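Local coordinates for DUF4621 domain-containing protein (Parabacteroides distasonis, PDB 4H3W) that is of unknown function but is a putative secreted protein built of two beta-barrel domains, at residues D217-D220 / E221-D225. Numbering follows the deposited sequence. Where two conformers were deposited one is given.
Sequences DAFD and EDFVD
D220 and F223 close a tight turn that leads into a short helix. The carbonyl O of D220 accepts two backbone N-H groups. F223 N bonds D220 O at 3.0 Å from above the carbonyl plane, the i to i+3 bond of a beta turn. V224 N reaches D220 O at 3.3 Å, almost in line with the C=O bond but with a more bent N-H. The D220 side chain adds a second link: D220 OD1 takes the N-H of D222, with N at 2.8 Å, in a nearly straight bond, which makes an Asx turn. D220 CG lies anti to the backbone N (chi1 -165°), which sets the carboxylate beside the following peptides. A water donates to D220 OD2 and to D222 OD2. It bridges two carboxylates whose like charges come close, with D220 OD1 3.6 Å from D222 OD2, and probably eases their repulsion. The F223 ring has two deposited positions. In the one described here it folds back over D220, with D220 O over one face toward the rim, and F223 CZ meets F219 CB at 4.1 Å. V224 CG1 packs on the same F219 CB at 4.0 Å. F223 is the N-cap residue of helix 224-227. The turn joins strand 208-215 to this helix. The buried A218 and F219 side chains rest on I295 of strand 294-302, and the F219 backbone bonds to R293, just ahead of that strand.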
loop_
_atom_site.group_PDB
_atom_site.type_symbol
_atom_site.label_atom_id
_atom_site.label_comp_id
_atom_site.label_asym_id
_atom_site.label_seq_id
_atom_site.Cartn_x
_atom_site.Cartn_y
_atom_site.Cartn_z
ATOM N N ASP A 217 27.179 -1.823 -7.781
ATOM C CA ASP A 217 28.326 -2.064 -8.659
ATOM C C ASP A 217 27.913 -2.283 -10.126
ATOM O O ASP A 217 28.379 -3.178 -10.796
ATOM C CB ASP A 217 29.145 -3.240 -8.106
ATOM C CG ASP A 217 29.747 -2.920 -6.754
ATOM O OD1 ASP A 217 30.276 -1.800 -6.598
ATOM O OD2 ASP A 217 29.684 -3.774 -5.857
ATOM N N ALA A 218 27.062 -1.399 -10.612
ATOM C CA ALA A 218 26.670 -1.398 -12.016
ATOM C C ALA A 218 27.844 -1.048 -12.910
ATOM O O ALA A 218 27.956 -1.545 -14.021
ATOM C CB ALA A 218 25.523 -0.406 -12.231
ATOM N N PHE A 219 28.725 -0.187 -12.417
ATOM C CA PHE A 219 29.892 0.256 -13.153
ATOM C C PHE A 219 31.130 -0.030 -12.333
ATOM O O PHE A 219 31.167 0.279 -11.139
ATOM C CB PHE A 219 29.819 1.734 -13.397
ATOM C CG PHE A 219 28.516 2.166 -13.997
ATOM C CD1 PHE A 219 28.322 2.101 -15.358
ATOM C CD2 PHE A 219 27.482 2.622 -13.185
ATOM C CE1 PHE A 219 27.128 2.541 -15.918
ATOM C CE2 PHE A 219 26.264 3.035 -13.736
ATOM C CZ PHE A 219 26.093 2.988 -15.111
ATOM N N ASP A 220 32.149 -0.599 -12.969
ATOM C CA ASP A 220 33.384 -0.971 -12.299
ATOM C C ASP A 220 34.399 0.167 -12.380
ATOM O O ASP A 220 34.620 0.721 -13.454
ATOM C CB ASP A 220 33.953 -2.212 -12.966
ATOM C CG ASP A 220 35.029 -2.885 -12.143
ATOM O OD1 ASP A 220 36.033 -2.244 -11.749
ATOM O OD2 ASP A 220 34.886 -4.099 -11.947
ATOM N N GLU A 221 35.021 0.518 -11.261
ATOM C CA GLU A 221 36.001 1.586 -11.265
ATOM C C GLU A 221 37.123 1.322 -12.284
ATOM O O GLU A 221 37.761 2.248 -12.756
ATOM C CB GLU A 221 36.583 1.794 -9.845
ATOM C CG GLU A 221 37.340 0.584 -9.309
ATOM C CD GLU A 221 37.932 0.807 -7.916
ATOM O OE1 GLU A 221 37.790 1.914 -7.353
ATOM O OE2 GLU A 221 38.537 -0.139 -7.379
ATOM N N ASP A 222 37.392 0.065 -12.608
ATOM C CA ASP A 222 38.530 -0.252 -13.493
ATOM C C ASP A 222 38.245 -0.024 -14.964
ATOM O O ASP A 222 39.155 -0.180 -15.789
ATOM C CB ASP A 222 38.989 -1.712 -13.307
ATOM C CG ASP A 222 39.609 -1.961 -11.951
ATOM O OD1 ASP A 222 40.186 -1.010 -11.373
ATOM O OD2 ASP A 222 39.518 -3.116 -11.482
ATOM N N PHE A 223 37.000 0.310 -15.300
ATOM C CA PHE A 223 36.618 0.488 -16.714
ATOM C C PHE A 223 36.013 1.869 -17.007
ATOM O O PHE A 223 36.028 2.289 -18.154
ATOM C CB PHE A 223 35.708 -0.683 -17.235
ATOM C CG PHE A 223 34.211 -0.591 -16.920
ATOM C CD1 PHE A 223 33.410 0.480 -17.316
ATOM C CD2 PHE A 223 33.583 -1.671 -16.304
ATOM C CE1 PHE A 223 32.050 0.486 -17.035
ATOM C CE2 PHE A 223 32.231 -1.670 -16.027
ATOM C CZ PHE A 223 31.465 -0.590 -16.385
ATOM N N VAL A 224 35.533 2.583 -15.986
ATOM C CA VAL A 224 34.814 3.857 -16.226
ATOM C C VAL A 224 35.629 4.906 -16.944
ATOM O O VAL A 224 35.075 5.642 -17.744
ATOM C CB VAL A 224 34.275 4.490 -14.910
ATOM C CG1 VAL A 224 33.167 3.607 -14.354
ATOM C CG2 VAL A 224 35.409 4.741 -13.903
ATOM N N ASP A 225 36.923 5.005 -16.655
ATOM C CA ASP A 225 37.745 6.046 -17.274
ATOM C C ASP A 225 37.830 5.835 -18.769
ATOM O O ASP A 225 37.752 6.796 -19.539
ATOM C CB ASP A 225 39.157 6.088 -16.670
ATOM C CG ASP A 225 39.178 6.677 -15.272
ATOM O OD1 ASP A 225 38.155 7.241 -14.819
ATOM O OD2 ASP A 225 40.228 6.581 -14.613
HETATM O O HOH W 1 37.442 -5.168 -11.821
#